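Local coordinates for HD domain protein (Enterococcus faecalis, PDB 4LRL), which hydrolyses deoxyribonucleoside triphosphates as a metal-binding HD-domain triphosphohydrolase whose activity is raised or lowered by nucleotides bound at allosteric sites, at residues G224-T229 against I256-Q261; R285-F290 against P306-D311; L299-L304 against T330-V335; Y399-D404 against E421-S426. All blocks are in the same frame, centred on the assembly; numbering follows the deposited sequence. Where two conformers were deposited one is given.

Contact 1 of 4, residues G224-T229 against I256-Q261; sequences GTFDLT and IVSRYQ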
loop_
_atom_site.group_PDB
_atom_site.type_symbol
_atom_site.label_atom_id
_atom_site.label_comp_id
_atom_site.label_asym_id
_atom_site.label_seq_id
_atom_site.Cartn_x
_atom_site.Cartn_y
_atom_site.Cartn_z
ATOM N N GLY C 224 7.086 6.939 -5.049
ATOM C CA GLY C 224 8.132 6.993 -6.069
ATOM C C GLY C 224 8.244 5.699 -6.872
ATOM O O GLY C 224 9.332 5.355 -7.344
ATOM N N THR C 225 7.125 4.983 -7.027
ATOM C CA THR C 225 7.094 3.672 -7.698
ATOM C C THR C 225 6.218 3.639 -8.959
ATOM O O THR C 225 5.211 4.354 -9.064
ATOM C CB THR C 225 6.626 2.528 -6.742
ATOM O OG1 THR C 225 5.311 2.806 -6.240
ATOM C CG2 THR C 225 7.584 2.369 -5.570
ATOM N N PHE C 226 6.627 2.802 -9.910
ATOM C CA PHE C 226 5.876 2.521 -11.133
ATOM C C PHE C 226 5.350 1.089 -11.028
ATOM O O PHE C 226 5.515 0.439 -10.003
ATOM C CB PHE C 226 6.809 2.641 -12.339
ATOM C CG PHE C 226 7.964 1.684 -12.296
ATOM C CD1 PHE C 226 7.910 0.481 -12.987
ATOM C CD2 PHE C 226 9.090 1.968 -11.525
ATOM C CE1 PHE C 226 8.960 -0.418 -12.923
ATOM C CE2 PHE C 226 10.148 1.077 -11.453
ATOM C CZ PHE C 226 10.085 -0.117 -12.154
ATOM N N ASP C 227 4.758 0.579 -12.101
ATOM C CA ASP C 227 4.177 -0.762 -12.078
ATOM C C ASP C 227 4.978 -1.765 -12.911
ATOM O O ASP C 227 4.895 -1.769 -14.147
ATOM C CB ASP C 227 2.722 -0.712 -12.551
ATOM C CG ASP C 227 1.999 -2.022 -12.335
ATOM O OD1 ASP C 227 1.838 -2.433 -11.158
ATOM O OD2 ASP C 227 1.592 -2.634 -13.346
ATOM N N LEU C 228 5.737 -2.615 -12.223
ATOM C CA LEU C 228 6.536 -3.656 -12.874
ATOM C C LEU C 228 5.694 -4.586 -13.747
ATOM O O LEU C 228 6.075 -4.888 -14.880
ATOM C CB LEU C 228 7.323 -4.477 -11.841
ATOM C CG LEU C 228 8.198 -5.615 -12.387
ATOM C CD1 LEU C 228 9.230 -5.106 -13.385
ATOM C CD2 LEU C 228 8.875 -6.379 -11.269
ATOM N N THR C 229 4.557 -5.029 -13.208
ATOM C CA THR C 229 3.659 -5.946 -13.909
ATOM C C THR C 229 3.134 -5.393 -15.238
ATOM O O THR C 229 2.981 -6.148 -16.198
ATOM C CB THR C 229 2.495 -6.423 -13.014
ATOM O OG1 THR C 229 3.015 -7.240 -11.962
ATOM C CG2 THR C 229 1.496 -7.264 -13.809
ATOM N N ILE C 256 9.627 6.434 -16.073
ATOM C CA ILE C 256 10.439 7.655 -16.145
ATOM C C ILE C 256 10.108 8.632 -15.005
ATOM O O ILE C 256 10.989 9.234 -14.416
ATOM C CB ILE C 256 10.333 8.351 -17.530
ATOM C CG1 ILE C 256 10.890 7.439 -18.630
ATOM C CG2 ILE C 256 11.068 9.695 -17.526
ATOM C CD1 ILE C 256 12.402 7.200 -18.551
ATOM N N VAL C 257 8.833 8.759 -14.687
ATOM C CA VAL C 257 8.395 9.589 -13.579
ATOM C C VAL C 257 9.021 9.133 -12.254
ATOM O O VAL C 257 9.571 9.951 -11.524
ATOM C CB VAL C 257 6.850 9.654 -13.517
ATOM C CG1 VAL C 257 6.368 10.372 -12.255
ATOM C CG2 VAL C 257 6.323 10.367 -14.740
ATOM N N SER C 258 8.963 7.831 -11.966
ATOM C CA SER C 258 9.533 7.274 -10.730
ATOM C C SER C 258 11.042 7.478 -10.666
ATOM O O SER C 258 11.604 7.788 -9.599
ATOM C CB SER C 258 9.228 5.784 -10.605
ATOM O OG SER C 258 7.826 5.558 -10.573
ATOM N N ARG C 259 11.680 7.288 -11.819
ATOM C CA ARG C 259 13.108 7.448 -11.970
ATOM C C ARG C 259 13.499 8.858 -11.555
ATOM O O ARG C 259 14.363 9.034 -10.699
ATOM C CB ARG C 259 13.516 7.172 -13.419
ATOM C CG ARG C 259 14.993 6.913 -13.623
ATOM C CD ARG C 259 15.296 6.567 -15.077
ATOM N NE ARG C 259 16.594 7.084 -15.512
ATOM C CZ ARG C 259 17.136 6.828 -16.705
ATOM N NH1 ARG C 259 16.505 6.040 -17.567
ATOM N NH2 ARG C 259 18.322 7.337 -17.032
ATOM N N TYR C 260 12.812 9.847 -12.120
ATOM C CA TYR C 260 13.079 11.265 -11.865
ATOM C C TYR C 260 12.853 11.630 -10.398
ATOM O O TYR C 260 13.690 12.281 -9.772
ATOM C CB TYR C 260 12.209 12.137 -12.786
ATOM C CG TYR C 260 12.117 13.613 -12.415
ATOM C CD1 TYR C 260 13.064 14.521 -12.860
ATOM C CD2 TYR C 260 11.069 14.097 -11.632
ATOM C CE1 TYR C 260 12.984 15.862 -12.531
ATOM C CE2 TYR C 260 10.982 15.438 -11.304
ATOM C CZ TYR C 260 11.942 16.316 -11.758
ATOM O OH TYR C 260 11.863 17.653 -11.435
ATOM N N GLN C 261 11.707 11.219 -9.853
ATOM C CA GLN C 261 11.412 11.545 -8.446
ATOM C C GLN C 261 12.347 10.890 -7.427
ATOM O O GLN C 261 12.696 11.536 -6.429
ATOM C CB GLN C 261 9.919 11.439 -8.075
ATOM C CG GLN C 261 9.262 10.099 -8.296
ATOM C CD GLN C 261 7.738 10.191 -8.401
ATOM O OE1 GLN C 261 7.135 11.247 -8.178
ATOM N NE2 GLN C 261 7.108 9.066 -8.753
#

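Contact 2 of 4, residues R285-F290 against P306-D311; sequences RAKELF and PFFKGD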
loop_
_atom_site.group_PDB
_atom_site.type_symbol
_atom_site.label_atom_id
_atom_site.label_comp_id
_atom_site.label_asym_id
_atom_site.label_seq_id
_atom_site.Cartn_x
_atom_site.Cartn_y
_atom_site.Cartn_z
ATOM N N ARG C 285 42.216 11.722 4.347
ATOM C CA ARG C 285 43.105 12.061 5.453
ATOM C C ARG C 285 43.900 10.856 5.908
ATOM O O ARG C 285 45.089 10.967 6.175
ATOM C CB ARG C 285 42.314 12.640 6.637
ATOM C CG ARG C 285 43.176 13.207 7.774
ATOM C CD ARG C 285 44.119 14.328 7.303
ATOM N NE ARG C 285 44.866 14.904 8.422
ATOM C CZ ARG C 285 45.851 15.797 8.297
ATOM N NH1 ARG C 285 46.222 16.232 7.096
ATOM N NH2 ARG C 285 46.472 16.257 9.376
ATOM N N ALA C 286 43.235 9.711 6.003
ATOM C CA ALA C 286 43.898 8.462 6.361
ATOM C C ALA C 286 45.025 8.114 5.378
ATOM O O ALA C 286 46.115 7.736 5.794
ATOM C CB ALA C 286 42.895 7.340 6.446
ATOM N N LYS C 287 44.747 8.259 4.083
ATOM C CA LYS C 287 45.734 8.014 3.039
ATOM C C LYS C 287 46.929 8.960 3.200
ATOM O O LYS C 287 48.088 8.537 3.108
ATOM C CB LYS C 287 45.086 8.165 1.654
ATOM C CG LYS C 287 46.004 7.912 0.450
ATOM C CD LYS C 287 45.186 7.712 -0.840
ATOM C CE LYS C 287 45.940 8.149 -2.104
ATOM N NZ LYS C 287 47.040 7.242 -2.498
ATOM N N GLU C 288 46.636 10.234 3.460
ATOM C CA GLU C 288 47.685 11.251 3.589
ATOM C C GLU C 288 48.565 11.001 4.790
ATOM O O GLU C 288 49.781 11.170 4.716
ATOM C CB GLU C 288 47.084 12.646 3.702
ATOM C CG GLU C 288 46.603 13.200 2.383
ATOM C CD GLU C 288 45.792 14.464 2.562
ATOM O OE1 GLU C 288 45.025 14.543 3.552
ATOM O OE2 GLU C 288 45.926 15.373 1.711
ATOM N N LEU C 289 47.933 10.611 5.897
ATOM C CA LEU C 289 48.643 10.342 7.141
ATOM C C LEU C 289 49.561 9.131 6.995
ATOM O O LEU C 289 50.683 9.134 7.494
ATOM C CB LEU C 289 47.660 10.171 8.303
ATOM C CG LEU C 289 47.015 11.440 8.878
ATOM C CD1 LEU C 289 45.946 11.059 9.899
ATOM C CD2 LEU C 289 48.038 12.381 9.497
ATOM N N PHE C 290 49.085 8.121 6.273
ATOM C CA PHE C 290 49.868 6.937 5.958
ATOM C C PHE C 290 51.068 7.255 5.056
ATOM O O PHE C 290 52.098 6.584 5.133
ATOM C CB PHE C 290 48.972 5.884 5.299
ATOM C CG PHE C 290 49.649 4.562 5.079
ATOM C CD1 PHE C 290 49.784 3.651 6.127
ATOM C CD2 PHE C 290 50.150 4.224 3.825
ATOM C CE1 PHE C 290 50.411 2.423 5.923
ATOM C CE2 PHE C 290 50.778 3.002 3.612
ATOM C CZ PHE C 290 50.909 2.100 4.663
ATOM N N PRO C 306 46.922 -1.951 1.450
ATOM C CA PRO C 306 47.173 -2.133 0.010
ATOM C C PRO C 306 46.575 -1.022 -0.847
ATOM O O PRO C 306 47.115 -0.697 -1.903
ATOM C CB PRO C 306 46.471 -3.453 -0.305
ATOM C CG PRO C 306 46.432 -4.178 0.977
ATOM C CD PRO C 306 46.263 -3.138 2.032
ATOM N N PHE C 307 45.475 -0.444 -0.372
ATOM C CA PHE C 307 44.790 0.638 -1.071
ATOM C C PHE C 307 45.434 2.007 -0.817
ATOM O O PHE C 307 45.502 2.838 -1.727
ATOM C CB PHE C 307 43.287 0.608 -0.742
ATOM C CG PHE C 307 42.643 -0.705 -1.092
ATOM C CD1 PHE C 307 42.109 -0.913 -2.359
ATOM C CD2 PHE C 307 42.640 -1.754 -0.181
ATOM C CE1 PHE C 307 41.552 -2.134 -2.697
ATOM C CE2 PHE C 307 42.097 -2.979 -0.509
ATOM C CZ PHE C 307 41.549 -3.171 -1.767
ATOM N N PHE C 308 45.922 2.230 0.405
ATOM C CA PHE C 308 46.767 3.394 0.684
ATOM C C PHE C 308 47.974 3.415 -0.254
ATOM O O PHE C 308 48.334 4.463 -0.796
ATOM C CB PHE C 308 47.281 3.376 2.123
ATOM C CG PHE C 308 46.223 3.577 3.169
ATOM C CD1 PHE C 308 46.354 2.971 4.414
ATOM C CD2 PHE C 308 45.112 4.377 2.930
ATOM C CE1 PHE C 308 45.388 3.150 5.409
ATOM C CE2 PHE C 308 44.140 4.561 3.917
ATOM C CZ PHE C 308 44.282 3.947 5.158
ATOM N N LYS C 309 48.590 2.250 -0.445
ATOM C CA LYS C 309 49.822 2.124 -1.230
ATOM C C LYS C 309 49.587 2.233 -2.739
ATOM O O LYS C 309 50.543 2.385 -3.506
ATOM C CB LYS C 309 50.510 0.787 -0.924
ATOM C CG LYS C 309 51.142 0.679 0.461
ATOM C CD LYS C 309 51.582 -0.759 0.747
ATOM C CE LYS C 309 52.555 -0.836 1.920
ATOM N NZ LYS C 309 53.031 -2.232 2.187
ATOM N N GLY C 310 48.324 2.141 -3.158
ATOM C CA GLY C 310 47.964 2.108 -4.579
ATOM C C GLY C 310 48.415 0.830 -5.270
ATOM O O GLY C 310 48.798 0.843 -6.444
ATOM N N ASP C 311 48.370 -0.278 -4.533
ATOM C CA ASP C 311 48.850 -1.563 -5.026
ATOM C C ASP C 311 48.083 -2.663 -4.301
ATOM O O ASP C 311 48.482 -3.107 -3.222
ATOM C CB ASP C 311 50.361 -1.689 -4.781
ATOM C CG ASP C 311 50.990 -2.880 -5.500
ATOM O OD1 ASP C 311 50.260 -3.741 -6.043
ATOM O OD2 ASP C 311 52.238 -2.959 -5.520
#

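Contact 3 of 4, residues L299-L304 against T330-V335; sequences LQASLL and TQWMDV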
loop_
_atom_site.group_PDB
_atom_site.type_symbol
_atom_site.label_atom_id
_atom_site.label_comp_id
_atom_site.label_asym_id
_atom_site.label_seq_id
_atom_site.Cartn_x
_atom_site.Cartn_y
_atom_site.Cartn_z
ATOM N N LEU C 299 47.800 3.404 12.147
ATOM C CA LEU C 299 46.373 3.533 11.809
ATOM C C LEU C 299 45.599 2.235 12.020
ATOM O O LEU C 299 44.363 2.236 11.992
ATOM C CB LEU C 299 46.183 3.984 10.361
ATOM C CG LEU C 299 46.616 5.392 9.971
ATOM C CD1 LEU C 299 46.735 5.489 8.462
ATOM C CD2 LEU C 299 45.649 6.427 10.506
ATOM N N GLN C 300 46.335 1.135 12.200
ATOM C CA GLN C 300 45.766 -0.191 12.461
ATOM C C GLN C 300 44.686 -0.572 11.448
ATOM O O GLN C 300 43.622 -1.087 11.809
ATOM C CB GLN C 300 45.229 -0.275 13.897
ATOM C CG GLN C 300 46.315 -0.227 14.972
ATOM C CD GLN C 300 45.778 0.105 16.354
ATOM O OE1 GLN C 300 44.696 -0.336 16.744
ATOM N NE2 GLN C 300 46.547 0.884 17.113
ATOM N N ALA C 301 44.969 -0.310 10.176
ATOM C CA ALA C 301 43.997 -0.535 9.119
ATOM C C ALA C 301 44.591 -1.428 8.042
ATOM O O ALA C 301 44.630 -1.058 6.865
ATOM C CB ALA C 301 43.537 0.794 8.542
ATOM N N SER C 302 45.043 -2.608 8.467
ATOM C CA SER C 302 45.755 -3.569 7.618
ATOM C C SER C 302 45.095 -3.853 6.271
ATOM O O SER C 302 45.775 -3.885 5.246
ATOM C CB SER C 302 45.969 -4.886 8.369
ATOM O OG SER C 302 44.729 -5.391 8.840
ATOM N N LEU C 303 43.775 -4.045 6.280
ATOM C CA LEU C 303 43.019 -4.361 5.066
ATOM C C LEU C 303 42.877 -3.167 4.119
ATOM O O LEU C 303 42.504 -3.337 2.960
ATOM C CB LEU C 303 41.646 -4.948 5.407
ATOM C CG LEU C 303 41.534 -6.205 6.288
ATOM C CD1 LEU C 303 40.067 -6.575 6.523
ATOM C CD2 LEU C 303 42.295 -7.395 5.713
ATOM N N LEU C 304 43.181 -1.965 4.607
ATOM C CA LEU C 304 43.180 -0.766 3.759
ATOM C C LEU C 304 44.562 -0.385 3.232
ATOM O O LEU C 304 44.681 0.393 2.275
ATOM C CB LEU C 304 42.590 0.427 4.500
ATOM C CG LEU C 304 41.080 0.633 4.508
ATOM C CD1 LEU C 304 40.781 1.927 5.252
ATOM C CD2 LEU C 304 40.502 0.681 3.099
ATOM N N THR C 330 36.194 3.672 14.076
ATOM C CA THR C 330 36.117 3.638 15.534
ATOM C C THR C 330 37.499 3.735 16.200
ATOM O O THR C 330 37.674 4.524 17.125
ATOM C CB THR C 330 35.326 2.407 16.027
ATOM O OG1 THR C 330 33.993 2.478 15.506
ATOM C CG2 THR C 330 35.272 2.343 17.558
ATOM N N GLN C 331 38.477 2.964 15.718
ATOM C CA GLN C 331 39.849 3.086 16.233
ATOM C C GLN C 331 40.382 4.484 15.953
ATOM O O GLN C 331 41.005 5.091 16.817
ATOM C CB GLN C 331 40.809 2.083 15.594
ATOM C CG GLN C 331 40.428 0.605 15.638
ATOM C CD GLN C 331 41.099 -0.159 14.496
ATOM O OE1 GLN C 331 41.863 0.424 13.712
ATOM N NE2 GLN C 331 40.811 -1.455 14.386
ATOM N N TRP C 332 40.123 4.993 14.747
ATOM C CA TRP C 332 40.665 6.295 14.313
ATOM C C TRP C 332 40.206 7.476 15.158
ATOM O O TRP C 332 40.887 8.500 15.218
ATOM C CB TRP C 332 40.375 6.577 12.832
ATOM C CG TRP C 332 41.030 5.617 11.876
ATOM C CD1 TRP C 332 41.941 4.646 12.177
ATOM C CD2 TRP C 332 40.847 5.563 10.456
ATOM N NE1 TRP C 332 42.318 3.979 11.040
ATOM C CE2 TRP C 332 41.667 4.523 9.967
ATOM C CE3 TRP C 332 40.075 6.300 9.546
ATOM C CZ2 TRP C 332 41.732 4.190 8.608
ATOM C CZ3 TRP C 332 40.139 5.967 8.190
ATOM C CH2 TRP C 332 40.959 4.921 7.738
ATOM N N MET C 333 39.053 7.332 15.806
ATOM C CA MET C 333 38.582 8.334 16.761
ATOM C C MET C 333 39.644 8.653 17.820
ATOM O O MET C 333 39.654 9.750 18.372
ATOM C CB MET C 333 37.264 7.895 17.412
ATOM C CG MET C 333 36.015 8.238 16.584
ATOM S SD MET C 333 34.431 7.795 17.359
ATOM C CE MET C 333 34.524 8.711 18.903
ATOM N N ASP C 334 40.549 7.705 18.067
ATOM C CA ASP C 334 41.566 7.839 19.119
ATOM C C ASP C 334 43.000 8.084 18.612
ATOM O O ASP C 334 43.945 8.150 19.407
ATOM C CB ASP C 334 41.512 6.623 20.047
ATOM C CG ASP C 334 40.134 6.420 20.659
ATOM O OD1 ASP C 334 39.451 7.424 20.964
ATOM O OD2 ASP C 334 39.728 5.253 20.831
ATOM N N VAL C 335 43.144 8.230 17.293
ATOM C CA VAL C 335 44.418 8.558 16.642
ATOM C C VAL C 335 44.792 10.032 16.890
ATOM O O VAL C 335 43.924 10.899 16.824
ATOM C CB VAL C 335 44.339 8.230 15.116
ATOM C CG1 VAL C 335 45.411 8.974 14.300
ATOM C CG2 VAL C 335 44.449 6.723 14.898
#

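Contact 4 of 4, residues Y399-D404 against E421-S426; sequences YRPNKD and ELATVS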
loop_
_atom_site.group_PDB
_atom_site.type_symbol
_atom_site.label_atom_id
_atom_site.label_comp_id
_atom_site.label_asym_id
_atom_site.label_seq_id
_atom_site.Cartn_x
_atom_site.Cartn_y
_atom_site.Cartn_z
ATOM N N TYR C 399 17.616 10.532 -18.448
ATOM C CA TYR C 399 17.167 10.089 -19.760
ATOM C C TYR C 399 17.364 11.191 -20.811
ATOM O O TYR C 399 16.657 12.194 -20.804
ATOM C CB TYR C 399 15.711 9.596 -19.720
ATOM C CG TYR C 399 15.268 8.974 -21.024
ATOM C CD1 TYR C 399 15.988 7.919 -21.589
ATOM C CD2 TYR C 399 14.144 9.445 -21.706
ATOM C CE1 TYR C 399 15.606 7.345 -22.806
ATOM C CE2 TYR C 399 13.745 8.874 -22.920
ATOM C CZ TYR C 399 14.487 7.825 -23.467
ATOM O OH TYR C 399 14.121 7.250 -24.667
ATOM N N ARG C 400 18.347 11.002 -21.688
ATOM C CA ARG C 400 18.605 11.932 -22.793
ATOM C C ARG C 400 18.765 11.166 -24.107
ATOM O O ARG C 400 19.887 10.870 -24.523
ATOM C CB ARG C 400 19.843 12.793 -22.527
ATOM C CG ARG C 400 19.943 13.982 -23.476
ATOM C CD ARG C 400 21.364 14.499 -23.653
ATOM N NE ARG C 400 21.939 14.945 -22.387
ATOM C CZ ARG C 400 22.874 15.880 -22.271
ATOM N NH1 ARG C 400 23.324 16.204 -21.067
ATOM N NH2 ARG C 400 23.355 16.498 -23.344
ATOM N N PRO C 401 17.639 10.833 -24.764
ATOM C CA PRO C 401 17.693 10.038 -25.985
ATOM C C PRO C 401 18.405 10.750 -27.132
ATOM O O PRO C 401 18.035 11.866 -27.505
ATOM C CB PRO C 401 16.216 9.800 -26.323
ATOM C CG PRO C 401 15.474 10.864 -25.596
ATOM C CD PRO C 401 16.252 11.105 -24.347
ATOM N N ASN C 402 19.439 10.106 -27.659
ATOM C CA ASN C 402 20.127 10.602 -28.834
ATOM C C ASN C 402 19.635 9.868 -30.070
ATOM O O ASN C 402 19.840 8.661 -30.214
ATOM C CB ASN C 402 21.636 10.462 -28.689
ATOM C CG ASN C 402 22.387 11.357 -29.635
ATOM O OD1 ASN C 402 22.317 11.198 -30.854
ATOM N ND2 ASN C 402 23.117 12.309 -29.079
ATOM N N LYS C 403 18.995 10.627 -30.956
ATOM C CA LYS C 403 18.299 10.107 -32.137
ATOM C C LYS C 403 19.165 9.197 -33.028
ATOM O O LYS C 403 18.640 8.329 -33.729
ATOM C CB LYS C 403 17.714 11.288 -32.927
ATOM C CG LYS C 403 17.029 10.959 -34.257
ATOM C CD LYS C 403 17.123 12.138 -35.241
ATOM C CE LYS C 403 18.554 12.638 -35.393
ATOM N NZ LYS C 403 18.734 13.557 -36.558
ATOM N N ASP C 404 20.481 9.374 -32.973
ATOM C CA ASP C 404 21.395 8.559 -33.771
ATOM C C ASP C 404 22.210 7.577 -32.932
ATOM O O ASP C 404 23.086 6.881 -33.463
ATOM C CB ASP C 404 22.338 9.449 -34.596
ATOM C CG ASP C 404 21.601 10.283 -35.632
ATOM O OD1 ASP C 404 20.504 9.879 -36.078
ATOM O OD2 ASP C 404 22.130 11.348 -36.008
ATOM N N GLU C 421 10.726 6.327 -30.618
ATOM C CA GLU C 421 11.375 6.714 -29.367
ATOM C C GLU C 421 10.381 7.370 -28.407
ATOM O O GLU C 421 9.523 8.140 -28.829
ATOM C CB GLU C 421 12.564 7.642 -29.671
ATOM C CG GLU C 421 13.473 7.937 -28.487
ATOM C CD GLU C 421 12.994 9.108 -27.649
ATOM O OE1 GLU C 421 12.943 10.238 -28.174
ATOM O OE2 GLU C 421 12.688 8.903 -26.460
ATOM N N LEU C 422 10.516 7.063 -27.115
ATOM C CA LEU C 422 9.555 7.445 -26.089
ATOM C C LEU C 422 9.197 8.937 -26.004
ATOM O O LEU C 422 8.020 9.293 -26.048
ATOM C CB LEU C 422 10.023 6.936 -24.725
ATOM C CG LEU C 422 9.173 7.331 -23.514
ATOM C CD1 LEU C 422 7.777 6.716 -23.572
ATOM C CD2 LEU C 422 9.872 6.962 -22.223
ATOM N N ALA C 423 10.206 9.793 -25.851
ATOM C CA ALA C 423 10.009 11.239 -25.710
ATOM C C ALA C 423 9.235 11.828 -26.891
ATOM O O ALA C 423 8.417 12.737 -26.725
ATOM C CB ALA C 423 11.358 11.947 -25.549
ATOM N N THR C 424 9.508 11.293 -28.075
ATOM C CA THR C 424 8.817 11.638 -29.319
ATOM C C THR C 424 7.282 11.622 -29.195
ATOM O O THR C 424 6.613 12.533 -29.680
ATOM C CB THR C 424 9.307 10.705 -30.447
ATOM O OG1 THR C 424 10.475 11.274 -31.046
ATOM C CG2 THR C 424 8.248 10.462 -31.512
ATOM N N VAL C 425 6.729 10.615 -28.533
ATOM C CA VAL C 425 5.277 10.516 -28.423
ATOM C C VAL C 425 4.751 10.781 -27.018
ATOM O O VAL C 425 3.568 10.576 -26.760
ATOM C CB VAL C 425 4.728 9.163 -28.946
ATOM C CG1 VAL C 425 4.857 9.082 -30.479
ATOM C CG2 VAL C 425 5.435 8.005 -28.278
ATOM N N SER C 426 5.627 11.235 -26.121
ATOM C CA SER C 426 5.223 11.572 -24.760
ATOM C C SER C 426 5.722 12.946 -24.336
ATOM O O SER C 426 6.912 13.124 -24.069
ATOM C CB SER C 426 5.687 10.514 -23.761
ATOM O OG SER C 426 5.439 10.952 -22.439
#

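Contact 1 of 4, residues G224-T229 against I256-Q261
Ser258 meets the loop running from Gly224 to Phe226 almost backbone to backbone, and shows how a small helical residue lets an irregular chain lie close against a helix. The CA atoms of Gly224 and Ser258 are 4.9 Å apart, and Gly224 O rests against Ser258 CB at 3.3 Å. The serine holds its hydroxyl beside its own backbone N and opposite the carbonyl carbon (chi1 -60°), where OG bonds to Asp254 O, one turn back in the helix. Committed in this way, Ser258 OG also abuts the loop peptide: it lies 3.1 Å from Phe226 N, but at an angle too poor for a hydrogen bond. Ser258 OG also approaches the Phe226 ring at its edge and in its plane, 3.9 Å from Phe226 CD2. That ring is placed by a chi1 of 60°, with CG between the backbone N and the carbonyl carbon. It packs on Met209 and Leu213 of helix 206-219 and meets Tyr255 edge-to-face. One turn beyond Ser258, the extended chain of Gln261 passes Gly224, with Gln261 CG 4.0 Å from Gly224 CA. Gln261 also packs on Asp254 of the second subunit, while Asp227, the N-cap of helix 228-234, reaches Asn46 of the third. The side chain of Phe226 lies about 11 Å from those of His90 and Asp207, two ligands of the nickel ion. The contact lies near, but not in, the H...HD...D metal site that defines HD-domain phosphohydrolases, a second layer packed on helix 206-219, which carries the ligand Asp207.

Contact 2 of 4, residues R285-F290 against P306-D311
Phe290 and Phe308 form the aromatic part of this contact, their ring centroids 5.1 Å apart and their planes at 32°, an oblique pairing that is neither a stack nor a T. Phe308 CD1 stands over one face of the Phe290 ring, offset toward the rim, and Phe290 CD2 comes within 3.4 Å of Phe308 CB. With CG opposite its own backbone N (chi1 -173°), Phe290 swings its ring off the helix to lie against Phe308 and, at its edge, Lys309 CG.

The aliphatic contacts continue along the Phe308 ring. Phe308 CZ touches Ala286 CB at 3.9 Å and Phe308 CD2 lies 3.7 Å from Lys287 CA. The ring therefore spans one turn of helix 270-291, from Ala286 to Phe290, and also touches Phe149 of helix 142-149. Short helix 305-308 delivers it and then stops in a Schellman motif: Gly310 adopts positive phi, and the chain bonds back into the last turn through Asp311 N to Pro306 O at 2.9 Å and a weaker bond from Gly310 N to Phe307 O.

The polar component is slight. Ala286 O sits over one face of the Phe308 ring, offset toward the rim. Lys287, bent at its last torsion (chi4 72°), brings NZ to 3.5 Å from Phe308 O, but its salt bridge is with Glu291 on its own helix.

Contact 3 of 4, residues L299-L304 against T330-V335
A chi1 of -64° sets CG of Trp332 beside its backbone N and opposite the carbonyl carbon, which turns the indole toward the loop at Leu299. Leu299 adopts a similar first torsion, -68°, and its side chain crosses the indole at a slant, with CD2 over one face, offset toward the rim. The pair illustrates how a tryptophan can join a loop by its polar edge and its apolar surface together. Trp332 NE1 donates to Leu299 O over 2.9 Å, with an N-H...O angle of 145°. The donor lies in the carbonyl plane on a lone pair, and the oxygen lies close to the plane of the indole, which limits the ring's freedom to turn.

Beyond the nitrogen, the benzene half of the indole is packed by apolar groups: Ala301 CB meets Trp332 CZ2 at the ring edge at 3.8 Å, and Leu304 CD1 approaches Trp332 CH2 at 3.9 Å. Gln331, extended, reaches out to the loop, its CD 4.2 Å from Gln300 CB and 3.8 Å from Gln300 O.

After Trp332 the chain folds through a type I beta turn to Val335, which packs on Phe295 and Tyr297. The indole itself is enclosed by more than the loop: Leu282 and Ala286 of helix 270-291 and Leu340 of helix 338-348 also touch it, while Leu299 reaches both Leu340 and Phe290. Loop 299-304 and the end of helix 322-332 are thereby joined to two flanking helices, and nearby Leu303 and Thr330 pack on the fourth subunit.

Contact 4 of 4, residues Y399-D404 against E421-S426
Tyr399, Glu421 and Pro401 carry most of this contact, with the glutamate carboxylate as the shared partner. Tyr399 OH donates to Glu421 OE2 at 2.8 Å, on the anti side of that oxygen and 34° out of the carboxylate plane. Ala423 N reaches Glu421 OE2 from the opposite face, at 2.7 Å. Glu421 stands at the N-cap of the short, weakly bonded helix about 422-425, and this is its capping bond; a bend at its second torsion (chi2 -86°) folds the carboxylate back to serve both donors. Two bonds and a helix start would probably stabilise the ionised form.

Pro401 crosses Glu421 at about a right angle, its CB 3.6 Å from Glu421 CD and its CG 3.5 Å from Glu421 OE2. Within its own loop the proline also packs on the tyrosine ring, with Pro401 CD 3.6 Å above the centre of one face. Tyr399 OH bonds in addition to Ile410 N, just ahead of strand 411-413.

Around this cluster, Leu422 faces Val252 and Ile256 of helix 249-267, and Val429 of helix 427-434 touches both Leu422 and Tyr399. Loop 399-404 is thus held where outer strand 419-421 of the mixed sheet passes into helix.

The four contacts fall into two clusters on opposite sides of the chain's centre. Contacts 1 and 4 have centres 17 Å apart and touch through helix 249-267, where Ile256 packs on Tyr399. Contacts 2 and 3, 12 Å apart at their centres, interleave along the sequence and share a core in which Leu299 fits against Phe308. Some 41 Å separates the centres of contacts 1 and 2, yet helices 249-267 and 270-291 follow each other directly. Contact 1 closes before the others open, and contact 4 comes last, so the chain leaves the side of contact 1, builds the distant helical cluster, and comes back to that side in contact 4.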